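KLLA0E08119p (Kluyveromyces lactis, PDB 3VA7) is the urea carboxylase part of a longer urea-degrading enzyme and probably uses ATP, bicarbonate and its biotin cofactor to carboxylate urea. Local coordinates at residues Gln383-Ser388 and Asp1055-Gly1060; Val1047-Thr1052 and Glu1085-Ile1090; Gly502-Gly507 and Ser606-Gly611. All coordinates share one frame; numbering follows the deposited sequence.

In the fold
The three contacts lie on or near the carboxyltransferase part of the chain. Contact 1 joins it to the biotin carboxylase C-terminal domain, contact 2 fastens helix 1083-1094 to the end of strand 1045-1049, and contact 3 packs two loops of subdomains A and B. Their centres are about 17 to 24 Å apart. Along the chain, contact 3 lies wholly between the two segments of contact 1, whereas contacts 1 and 2 alternate; 1047-1052 leads almost directly into 1055-1060. K1056 CD also packs on G611 O at 3.7 Å, linking contacts 1 and 3. The chain from 1047 to 1060 thus serves both contacts 1 and 2 and touches contact 3 at G611.

Contact 1: Gln383-Ser388 and Asp1055-Gly1060; sequences QLTSVS and DKLVIG
T385 and L1057 bring their CA atoms to 6.8 Å of each other where the loop entering strand 386-388 faces a type I beta turn running from D1055 to V1058. L1057 carries most of the contact: its CG stands anti to the carbonyl carbon (chi1 -54°), and the two methyls divide their partners. CD1 lies 3.6 Å from the carbonyl oxygen of L384 and 3.8 Å from CD of Q383, whose extended chain comes in from the opposite direction and ends against the methyl. CD2 sits 3.6 Å from T385 O and 4.0 Å from T385 OG1, the threonine side chain crossing that of the leucine at about a right angle. K1056 adds a looser touch, its CE passing T385 OG1 on the way to the carbonyl of N612, which NZ donates to. The turn is braced from within: V1058 N bonds to D1055 O, and I1059 N reaches D1055 OD1 on its syn side at 2.9 Å; D1055 OD2 is bonded to H1062 NE2. On the other side, T385 and S386 both face Y440 as a classic beta bulge. A glycerol, probably from the crystallisation liquor, is bonded to L1057 N and D1055 OD1. The segments belong to the biotin carboxylase C-terminal and the carboxyltransferase C and D regions, so the touch is between domains. No hydrogen bond or salt bridge crosses it; leucine methyls resting on carbonyl oxygens and on the side chains of Q383 and T385 give a small, weakly directional contact of van der Waals kind.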
ATOM      1  N   GLN A 383       7.124   1.550  -5.698  1.00 35.50           N
ATOM      2  CA  GLN A 383       6.897   2.788  -4.949  1.00 33.80           C
ATOM      3  C   GLN A 383       7.474   2.773  -3.544  1.00 33.57           C
ATOM      4  O   GLN A 383       7.183   1.858  -2.756  1.00 34.18           O
ATOM      5  CB  GLN A 383       5.423   3.146  -4.859  1.00 32.83           C
ATOM      6  CG  GLN A 383       5.283   4.544  -4.439  1.00 30.91           C
ATOM      7  CD  GLN A 383       3.870   5.039  -4.421  1.00 28.94           C
ATOM      8  OE1 GLN A 383       3.628   6.222  -4.691  1.00 26.30           O
ATOM      9  NE2 GLN A 383       2.932   4.176  -4.065  1.00 24.43           N
ATOM     10  N   LEU A 384       8.281   3.785  -3.234  1.00 32.31           N
ATOM     11  CA  LEU A 384       8.804   3.931  -1.905  1.00 32.10           C
ATOM     12  C   LEU A 384       7.678   4.407  -0.992  1.00 32.87           C
ATOM     13  O   LEU A 384       6.900   5.292  -1.329  1.00 33.12           O
ATOM     14  CB  LEU A 384      10.019   4.862  -1.848  1.00 30.66           C
ATOM     15  CG  LEU A 384      11.197   4.402  -2.694  1.00 29.34           C
ATOM     16  CD1 LEU A 384      12.332   5.345  -2.528  1.00 25.30           C
ATOM     17  CD2 LEU A 384      11.635   2.956  -2.413  1.00 26.88           C
ATOM     18  N   THR A 385       7.635   3.819   0.189  1.00 33.29           N
ATOM     19  CA  THR A 385       6.474   3.849   1.028  1.00 33.60           C
ATOM     20  C   THR A 385       6.797   4.605   2.306  1.00 33.67           C
ATOM     21  O   THR A 385       5.914   5.105   3.039  1.00 34.41           O
ATOM     22  CB  THR A 385       6.059   2.364   1.272  1.00 34.20           C
ATOM     23  OG1 THR A 385       4.751   2.139   0.718  1.00 33.31           O
ATOM     24  CG2 THR A 385       6.222   1.895   2.732  1.00 32.93           C
ATOM     25  N   SER A 386       8.085   4.676   2.569  1.00 32.41           N
ATOM     26  CA  SER A 386       8.573   5.371   3.716  1.00 32.91           C
ATOM     27  C   SER A 386      10.072   5.544   3.445  1.00 31.29           C
ATOM     28  O   SER A 386      10.771   4.622   3.000  1.00 31.65           O
ATOM     29  CB  SER A 386       8.250   4.578   5.004  1.00 33.75           C
ATOM     30  OG  SER A 386       9.289   4.732   5.974  1.00 39.06           O
ATOM     31  N   VAL A 387      10.565   6.738   3.672  1.00 29.71           N
ATOM     32  CA  VAL A 387      11.950   7.029   3.335  1.00 28.14           C
ATOM     33  C   VAL A 387      12.515   7.873   4.465  1.00 27.96           C
ATOM     34  O   VAL A 387      12.113   8.995   4.662  1.00 26.70           O
ATOM     35  CB  VAL A 387      12.069   7.775   1.954  1.00 28.20           C
ATOM     36  CG1 VAL A 387      13.488   8.138   1.686  1.00 25.40           C
ATOM     37  CG2 VAL A 387      11.491   6.923   0.772  1.00 24.82           C
ATOM     38  N   SER A 388      13.410   7.301   5.246  1.00 29.22           N
ATOM     39  CA  SER A 388      14.092   8.093   6.259  1.00 30.86           C
ATOM     40  C   SER A 388      15.632   8.043   6.211  1.00 30.79           C
ATOM     41  O   SER A 388      16.239   6.959   6.088  1.00 30.72           O
ATOM     42  CB  SER A 388      13.584   7.723   7.644  1.00 31.22           C
ATOM     43  OG  SER A 388      13.796   8.835   8.510  1.00 35.03           O
ATOM     44  N   ASP A1055      -5.305   9.166   0.463  1.00 22.43           N
ATOM     45  CA  ASP A1055      -3.950   9.448   0.013  1.00 22.73           C
ATOM     46  C   ASP A1055      -3.055   8.619   0.950  1.00 23.65           C
ATOM     47  O   ASP A1055      -2.530   9.105   1.980  1.00 23.67           O
ATOM     48  CB  ASP A1055      -3.745  10.975   0.101  1.00 22.28           C
ATOM     49  CG  ASP A1055      -2.303  11.439  -0.127  1.00 24.44           C
ATOM     50  OD1 ASP A1055      -1.397  10.595  -0.395  1.00 27.58           O
ATOM     51  OD2 ASP A1055      -2.064  12.680  -0.003  1.00 22.48           O
ATOM     52  N   LYS A1056      -2.908   7.340   0.624  1.00 24.63           N
ATOM     53  CA  LYS A1056      -2.196   6.388   1.518  1.00 25.65           C
ATOM     54  C   LYS A1056      -0.905   6.950   2.154  1.00 25.66           C
ATOM     55  O   LYS A1056      -0.631   6.778   3.327  1.00 25.44           O
ATOM     56  CB  LYS A1056      -1.848   5.116   0.745  1.00 25.74           C
ATOM     57  CG  LYS A1056      -1.187   4.096   1.603  1.00 25.72           C
ATOM     58  CD  LYS A1056      -0.919   2.876   0.801  1.00 29.44           C
ATOM     59  CE  LYS A1056       0.477   2.894   0.230  1.00 27.82           C
ATOM     60  NZ  LYS A1056       0.524   1.943  -0.895  1.00 27.30           N
ATOM     61  N   LEU A1057      -0.091   7.599   1.350  1.00 26.41           N
ATOM     62  CA  LEU A1057       1.173   8.099   1.842  1.00 26.67           C
ATOM     63  C   LEU A1057       1.104   9.611   2.138  1.00 26.94           C
ATOM     64  O   LEU A1057       2.158  10.251   2.359  1.00 26.85           O
ATOM     65  CB  LEU A1057       2.232   7.831   0.788  1.00 26.59           C
ATOM     66  CG  LEU A1057       2.372   6.385   0.303  1.00 24.84           C
ATOM     67  CD1 LEU A1057       3.490   6.264  -0.808  1.00 23.96           C
ATOM     68  CD2 LEU A1057       2.684   5.533   1.464  1.00 16.01           C
ATOM     69  N   VAL A1058      -0.103  10.195   2.105  1.00 25.61           N
ATOM     70  CA  VAL A1058      -0.225  11.614   2.433  1.00 26.83           C
ATOM     71  C   VAL A1058       0.780  12.464   1.621  1.00 27.48           C
ATOM     72  O   VAL A1058       1.426  13.345   2.174  1.00 26.85           O
ATOM     73  CB  VAL A1058      -0.008  11.889   3.962  1.00 26.41           C
ATOM     74  CG1 VAL A1058      -0.521  13.302   4.366  1.00 26.36           C
ATOM     75  CG2 VAL A1058      -0.745  10.868   4.807  1.00 26.87           C
ATOM     76  N   ILE A1059       0.919  12.174   0.326  1.00 27.28           N
ATOM     77  CA  ILE A1059       1.813  12.916  -0.515  1.00 27.66           C
ATOM     78  C   ILE A1059       1.036  13.873  -1.448  1.00 28.53           C
ATOM     79  O   ILE A1059       1.612  14.581  -2.282  1.00 27.67           O
ATOM     80  CB  ILE A1059       2.700  11.952  -1.393  1.00 28.79           C
ATOM     81  CG1 ILE A1059       1.870  10.859  -2.071  1.00 27.64           C
ATOM     82  CG2 ILE A1059       3.879  11.287  -0.626  1.00 28.02           C
ATOM     83  CD1 ILE A1059       2.524  10.380  -3.364  1.00 22.99           C
ATOM     84  N   GLY A1060      -0.289  13.867  -1.346  1.00 29.80           N
ATOM     85  CA  GLY A1060      -1.103  14.581  -2.333  1.00 31.09           C
ATOM     86  C   GLY A1060      -0.796  16.061  -2.187  1.00 32.45           C
ATOM     87  O   GLY A1060      -0.109  16.452  -1.234  1.00 33.53           O
TER

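Contact 2: Val1047-Thr1052 and Glu1085-Ile1090; sequences VGRTIT and ELEVII
R1049 and E1087 meet because each side chain bends: the arginine runs out from its strand with CG anti to the backbone N and turns at chi3 (39°), while the glutamate, on helix 1083-1094, folds at chi2 (-75°) and brings its carboxylate nearer the strand. The guanidinium grips one oxygen end-on with two nitrogens, NH2 at 2.9 Å and NH1 at 3.1 Å from E1087 OE1. This oxygen lies close to the guanidinium plane. The two planes are turned 46° apart, and both nitrogens approach OE1 from the same face of the carboxylate rather than within its plane. Over one face of the guanidinium rests L1086 CD2, 3.8 Å above the plane and near its centre; the same methyl also meets R1049 O. I1090 CD1 comes up to NH1 obliquely. R1049 NE forms a salt bridge with D936, so the buried cation is balanced by two acids. A leucine in its place would probably cost D936 its salt bridge, leave E1087 with no more than a long, weak pairing to K938 among its nearby cations, and take away the flat surface under L1086 CD2. Further along, I1051 puts CG2 against the helix, 3.8 Å from I1089 CG2 and 4.0 Å from I1090 CG1, and packs also on L930 and F1098. L1086 and I1089 continue this apolar layer onto V1081 of strand 1075-1081. The axes of strand 1047-1049 and helix segment 1085-1090 approach to 11.5 Å. A helix packed through leucine and isoleucine on the mixed sheet at the end of strand 1045-1049, with a salt bridge beside them, is an alpha/beta layer of the carboxyltransferase part.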
ATOM      1  N   VAL A1047     -22.078   5.728 -11.597  1.00 24.39           N
ATOM      2  CA  VAL A1047     -22.481   6.929 -12.296  1.00 23.18           C
ATOM      3  C   VAL A1047     -21.255   7.560 -12.979  1.00 24.40           C
ATOM      4  O   VAL A1047     -21.384   8.218 -14.008  1.00 25.94           O
ATOM      5  CB  VAL A1047     -23.145   7.743 -11.199  1.00 23.85           C
ATOM      6  CG1 VAL A1047     -22.489   9.072 -10.824  1.00 21.40           C
ATOM      7  CG2 VAL A1047     -24.608   7.665 -11.273  1.00 25.10           C
ATOM      8  N   GLY A1048     -20.046   7.318 -12.477  1.00 23.43           N
ATOM      9  CA  GLY A1048     -18.884   7.960 -13.075  1.00 23.01           C
ATOM     10  C   GLY A1048     -17.679   7.845 -12.176  1.00 23.47           C
ATOM     11  O   GLY A1048     -17.710   7.084 -11.189  1.00 24.57           O
ATOM     12  N   ARG A1049     -16.602   8.562 -12.485  1.00 22.82           N
ATOM     13  CA  ARG A1049     -15.406   8.379 -11.690  1.00 22.35           C
ATOM     14  C   ARG A1049     -14.624   9.667 -11.451  1.00 23.02           C
ATOM     15  O   ARG A1049     -14.472  10.467 -12.364  1.00 22.98           O
ATOM     16  CB  ARG A1049     -14.552   7.276 -12.305  1.00 21.72           C
ATOM     17  CG  ARG A1049     -13.363   6.847 -11.526  1.00 21.39           C
ATOM     18  CD  ARG A1049     -12.608   5.675 -12.229  1.00 25.31           C
ATOM     19  NE  ARG A1049     -12.536   5.788 -13.684  1.00 26.56           N
ATOM     20  CZ  ARG A1049     -11.407   5.857 -14.392  1.00 28.39           C
ATOM     21  NH1 ARG A1049     -10.224   5.763 -13.802  1.00 27.09           N
ATOM     22  NH2 ARG A1049     -11.469   5.973 -15.712  1.00 27.59           N
ATOM     23  N   THR A1050     -14.183   9.855 -10.197  1.00 23.42           N
ATOM     24  CA  THR A1050     -13.234  10.892  -9.763  1.00 23.75           C
ATOM     25  C   THR A1050     -11.910  10.259  -9.378  1.00 24.20           C
ATOM     26  O   THR A1050     -11.571   9.134  -9.803  1.00 24.66           O
ATOM     27  CB  THR A1050     -13.589  11.504  -8.393  1.00 24.44           C
ATOM     28  OG1 THR A1050     -14.840  11.007  -7.880  1.00 26.26           O
ATOM     29  CG2 THR A1050     -13.456  13.022  -8.377  1.00 22.22           C
ATOM     30  N   ILE A1051     -11.178  11.007  -8.542  1.00 23.71           N
ATOM     31  CA  ILE A1051      -9.957  10.563  -7.900  1.00 23.43           C
ATOM     32  C   ILE A1051     -10.292  10.107  -6.469  1.00 24.22           C
ATOM     33  O   ILE A1051     -11.168  10.692  -5.803  1.00 24.70           O
ATOM     34  CB  ILE A1051      -8.908  11.719  -7.748  1.00 23.53           C
ATOM     35  CG1 ILE A1051      -9.478  12.854  -6.851  1.00 22.05           C
ATOM     36  CG2 ILE A1051      -8.391  12.151  -9.081  1.00 21.02           C
ATOM     37  CD1 ILE A1051      -8.650  14.063  -6.684  1.00 20.17           C
ATOM     38  N   THR A1052      -9.536   9.124  -5.985  1.00 23.72           N
ATOM     39  CA  THR A1052      -9.682   8.628  -4.625  1.00 22.87           C
ATOM     40  C   THR A1052      -9.501   9.727  -3.622  1.00 22.84           C
ATOM     41  O   THR A1052      -8.609  10.558  -3.754  1.00 23.13           O
ATOM     42  CB  THR A1052      -8.646   7.507  -4.296  1.00 22.53           C
ATOM     43  OG1 THR A1052      -8.916   7.009  -2.974  1.00 21.66           O
ATOM     44  CG2 THR A1052      -7.239   8.017  -4.400  1.00 18.00           C
ATOM     45  N   GLU A1085      -8.859  13.032 -19.815  1.00 33.58           N
ATOM     46  CA  GLU A1085      -8.416  14.104 -18.958  1.00 33.00           C
ATOM     47  C   GLU A1085      -8.325  13.640 -17.495  1.00 33.58           C
ATOM     48  O   GLU A1085      -7.493  14.165 -16.722  1.00 34.32           O
ATOM     49  CB  GLU A1085      -9.361  15.295 -19.028  1.00 33.10           C
ATOM     50  CG  GLU A1085      -9.350  16.071 -20.320  1.00 35.47           C
ATOM     51  CD  GLU A1085     -10.429  17.182 -20.414  1.00 39.67           C
ATOM     52  OE1 GLU A1085     -11.429  17.242 -19.661  1.00 40.91           O
ATOM     53  OE2 GLU A1085     -10.292  18.013 -21.308  1.00 42.77           O
ATOM     54  N   LEU A1086      -9.205  12.697 -17.120  1.00 32.80           N
ATOM     55  CA  LEU A1086      -9.252  12.108 -15.789  1.00 31.37           C
ATOM     56  C   LEU A1086      -8.108  11.163 -15.565  1.00 31.14           C
ATOM     57  O   LEU A1086      -7.623  11.061 -14.484  1.00 32.45           O
ATOM     58  CB  LEU A1086     -10.571  11.352 -15.537  1.00 31.01           C
ATOM     59  CG  LEU A1086     -10.633  10.606 -14.203  1.00 27.84           C
ATOM     60  CD1 LEU A1086     -10.723  11.603 -13.080  1.00 28.97           C
ATOM     61  CD2 LEU A1086     -11.796   9.680 -14.111  1.00 24.15           C
ATOM     62  N   GLU A1087      -7.695  10.427 -16.568  1.00 31.08           N
ATOM     63  CA  GLU A1087      -6.545   9.594 -16.366  1.00 31.75           C
ATOM     64  C   GLU A1087      -5.263  10.449 -16.201  1.00 31.00           C
ATOM     65  O   GLU A1087      -4.312   9.996 -15.585  1.00 30.91           O
ATOM     66  CB  GLU A1087      -6.403   8.553 -17.492  1.00 31.82           C
ATOM     67  CG  GLU A1087      -7.570   7.606 -17.594  1.00 34.28           C
ATOM     68  CD  GLU A1087      -7.643   6.502 -16.519  1.00 37.31           C
ATOM     69  OE1 GLU A1087      -8.694   5.770 -16.493  1.00 34.05           O
ATOM     70  OE2 GLU A1087      -6.663   6.352 -15.718  1.00 38.63           O
ATOM     71  N   VAL A1088      -5.236  11.671 -16.749  1.00 30.29           N
ATOM     72  CA  VAL A1088      -4.052  12.490 -16.622  1.00 29.53           C
ATOM     73  C   VAL A1088      -3.988  12.903 -15.126  1.00 30.39           C
ATOM     74  O   VAL A1088      -3.008  12.647 -14.419  1.00 30.42           O
ATOM     75  CB  VAL A1088      -4.023  13.678 -17.670  1.00 30.07           C
ATOM     76  CG1 VAL A1088      -3.101  14.868 -17.219  1.00 25.54           C
ATOM     77  CG2 VAL A1088      -3.545  13.169 -19.084  1.00 27.22           C
ATOM     78  N   ILE A1089      -5.084  13.484 -14.664  1.00 30.06           N
ATOM     79  CA  ILE A1089      -5.258  13.899 -13.317  1.00 30.55           C
ATOM     80  C   ILE A1089      -4.964  12.763 -12.319  1.00 30.84           C
ATOM     81  O   ILE A1089      -4.296  12.996 -11.336  1.00 29.68           O
ATOM     82  CB  ILE A1089      -6.682  14.504 -13.074  1.00 31.16           C
ATOM     83  CG1 ILE A1089      -6.811  15.881 -13.758  1.00 29.49           C
ATOM     84  CG2 ILE A1089      -6.967  14.651 -11.543  1.00 29.04           C
ATOM     85  CD1 ILE A1089      -8.277  16.248 -14.145  1.00 27.66           C
ATOM     86  N   ILE A1090      -5.438  11.551 -12.604  1.00 30.73           N
ATOM     87  CA  ILE A1090      -5.250  10.417 -11.684  1.00 29.88           C
ATOM     88  C   ILE A1090      -3.748  10.131 -11.478  1.00 31.53           C
ATOM     89  O   ILE A1090      -3.287  10.073 -10.330  1.00 31.85           O
ATOM     90  CB  ILE A1090      -6.040   9.152 -12.137  1.00 28.76           C
ATOM     91  CG1 ILE A1090      -7.516   9.325 -11.842  1.00 26.36           C
ATOM     92  CG2 ILE A1090      -5.483   7.858 -11.553  1.00 21.91           C
ATOM     93  CD1 ILE A1090      -8.401   8.172 -12.487  1.00 25.43           C
TER

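Contact 3: Gly502-Gly507 and Ser606-Gly611; sequences GVPPSG and STFAMG
Two buried loops of the carboxyltransferase A and B region meet where P504 covers the ring of F608; the F608 side chain lies about 10 Å from the bound biotin group. P504 CG lies over one face in a CH-pi contact, 3.9 Å from the ring centroid and 14° off the normal, with CD close to the CE2 and CZ side. The backbone N of G611, from the phenylalanine's own loop, stands 3.7 Å above the opposite face near the rim, so the ring is sandwiched. Its CG is anti to the backbone N (chi1 -178°), which carries the ring across to the proline. S506 comes in beside the stem of F608, its OG 3.5 Å from F608 CB and equally far from T607 O; this hydroxyl is hydrogen-bonded to D749. Next to it S506 CB packs on S606 CB at 3.9 Å, while S606 OG bonds D491. R495 serves both loops, its backbone bonding that of P505 and its NH2 donating to S606 O. G507 O accepts from R699, the neighbour of pocket residue F700. With the S506 and S606 hydroxyls each bonded to an aspartate outside the two loops, proline-aromatic packing and serine carbons in van der Waals contact make up much of the contact, a shell away from the biotin group.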
ATOM      1  N   GLY A 502     -13.141   3.757   8.512  1.00 23.46           N
ATOM      2  CA  GLY A 502     -13.303   2.672   7.552  1.00 23.67           C
ATOM      3  C   GLY A 502     -11.963   2.094   7.199  1.00 23.36           C
ATOM      4  O   GLY A 502     -11.766   1.625   6.097  1.00 23.39           O
ATOM      5  N   VAL A 503     -11.051   2.121   8.162  1.00 23.18           N
ATOM      6  CA  VAL A 503      -9.791   1.393   8.052  1.00 23.22           C
ATOM      7  C   VAL A 503     -10.059   0.143   8.876  1.00 23.22           C
ATOM      8  O   VAL A 503     -10.321   0.266  10.039  1.00 23.63           O
ATOM      9  CB  VAL A 503      -8.585   2.177   8.662  1.00 22.97           C
ATOM     10  CG1 VAL A 503      -7.342   1.335   8.714  1.00 19.61           C
ATOM     11  CG2 VAL A 503      -8.307   3.431   7.870  1.00 21.81           C
ATOM     12  N   PRO A 504     -10.072  -1.048   8.255  1.00 22.91           N
ATOM     13  CA  PRO A 504     -10.375  -2.209   9.039  1.00 22.31           C
ATOM     14  C   PRO A 504      -9.160  -2.613   9.835  1.00 22.68           C
ATOM     15  O   PRO A 504      -8.043  -2.101   9.578  1.00 22.68           O
ATOM     16  CB  PRO A 504     -10.758  -3.256   7.988  1.00 21.97           C
ATOM     17  CG  PRO A 504      -9.987  -2.910   6.809  1.00 22.01           C
ATOM     18  CD  PRO A 504      -9.983  -1.379   6.822  1.00 23.27           C
ATOM     19  N   PRO A 505      -9.372  -3.465  10.860  1.00 22.68           N
ATOM     20  CA  PRO A 505      -8.251  -3.894  11.663  1.00 22.94           C
ATOM     21  C   PRO A 505      -7.311  -4.805  10.880  1.00 22.23           C
ATOM     22  O   PRO A 505      -6.120  -4.830  11.162  1.00 21.86           O
ATOM     23  CB  PRO A 505      -8.919  -4.692  12.804  1.00 22.37           C
ATOM     24  CG  PRO A 505     -10.211  -5.070  12.280  1.00 22.18           C
ATOM     25  CD  PRO A 505     -10.641  -3.958  11.418  1.00 22.56           C
ATOM     26  N   SER A 506      -7.849  -5.560   9.940  1.00 22.05           N
ATOM     27  CA  SER A 506      -7.039  -6.586   9.291  1.00 23.72           C
ATOM     28  C   SER A 506      -6.543  -7.560  10.362  1.00 23.88           C
ATOM     29  O   SER A 506      -7.300  -7.940  11.177  1.00 25.37           O
ATOM     30  CB  SER A 506      -5.892  -5.948   8.468  1.00 22.66           C
ATOM     31  OG  SER A 506      -6.455  -5.365   7.312  1.00 22.39           O
ATOM     32  N   GLY A 507      -5.280  -7.919  10.408  1.00 24.97           N
ATOM     33  CA  GLY A 507      -4.867  -8.932  11.336  1.00 26.42           C
ATOM     34  C   GLY A 507      -5.425 -10.276  10.928  1.00 27.58           C
ATOM     35  O   GLY A 507      -6.068 -10.387   9.863  1.00 28.07           O
ATOM     36  N   SER A 606      -0.033  -5.164  10.108  1.00 26.64           N
ATOM     37  CA  SER A 606      -0.946  -6.033   9.383  1.00 25.84           C
ATOM     38  C   SER A 606      -1.103  -5.592   7.954  1.00 26.37           C
ATOM     39  O   SER A 606      -1.149  -4.374   7.667  1.00 26.01           O
ATOM     40  CB  SER A 606      -2.321  -6.085  10.025  1.00 24.70           C
ATOM     41  OG  SER A 606      -2.291  -6.879  11.178  1.00 25.85           O
ATOM     42  N   THR A 607      -1.229  -6.596   7.077  1.00 26.15           N
ATOM     43  CA  THR A 607      -1.481  -6.381   5.669  1.00 25.81           C
ATOM     44  C   THR A 607      -2.962  -6.162   5.355  1.00 25.66           C
ATOM     45  O   THR A 607      -3.801  -7.018   5.653  1.00 25.00           O
ATOM     46  CB  THR A 607      -1.049  -7.591   4.864  1.00 26.67           C
ATOM     47  OG1 THR A 607       0.281  -8.005   5.240  1.00 28.46           O
ATOM     48  CG2 THR A 607      -1.105  -7.287   3.392  1.00 26.17           C
ATOM     49  N   PHE A 608      -3.285  -5.016   4.743  1.00 25.35           N
ATOM     50  CA  PHE A 608      -4.611  -4.816   4.144  1.00 24.95           C
ATOM     51  C   PHE A 608      -4.453  -4.775   2.634  1.00 25.27           C
ATOM     52  O   PHE A 608      -4.156  -3.715   2.078  1.00 26.20           O
ATOM     53  CB  PHE A 608      -5.227  -3.514   4.621  1.00 23.97           C
ATOM     54  CG  PHE A 608      -6.615  -3.265   4.075  1.00 23.00           C
ATOM     55  CD1 PHE A 608      -7.532  -4.306   3.934  1.00 21.32           C
ATOM     56  CD2 PHE A 608      -7.015  -1.997   3.730  1.00 19.71           C
ATOM     57  CE1 PHE A 608      -8.822  -4.044   3.403  1.00 23.77           C
ATOM     58  CE2 PHE A 608      -8.298  -1.743   3.223  1.00 23.20           C
ATOM     59  CZ  PHE A 608      -9.196  -2.758   3.039  1.00 21.78           C
ATOM     60  N   ALA A 609      -4.639  -5.913   1.969  1.00 25.36           N
ATOM     61  CA  ALA A 609      -4.202  -6.084   0.562  1.00 24.93           C
ATOM     62  C   ALA A 609      -4.993  -5.151  -0.341  1.00 25.28           C
ATOM     63  O   ALA A 609      -4.423  -4.340  -1.063  1.00 24.84           O
ATOM     64  CB  ALA A 609      -4.339  -7.508   0.133  1.00 24.14           C
ATOM     65  N   MET A 610      -6.308  -5.171  -0.189  1.00 25.84           N
ATOM     66  CA  MET A 610      -7.166  -4.205  -0.889  1.00 27.00           C
ATOM     67  C   MET A 610      -6.611  -2.787  -0.958  1.00 26.61           C
ATOM     68  O   MET A 610      -6.724  -2.145  -2.007  1.00 26.87           O
ATOM     69  CB  MET A 610      -8.598  -4.188  -0.298  1.00 28.14           C
ATOM     70  CG  MET A 610      -9.692  -3.762  -1.299  1.00 29.07           C
ATOM     71  SD  MET A 610     -11.200  -3.320  -0.393  1.00 35.83           S
ATOM     72  CE  MET A 610     -10.833  -1.619  -0.574  1.00 38.23           C
ATOM     73  N   GLY A 611      -6.037  -2.307   0.147  1.00 26.07           N
ATOM     74  CA  GLY A 611      -5.512  -0.945   0.246  1.00 26.34           C
ATOM     75  C   GLY A 611      -3.989  -0.834   0.042  1.00 27.12           C
ATOM     76  O   GLY A 611      -3.404   0.237   0.259  1.00 26.75           O
TER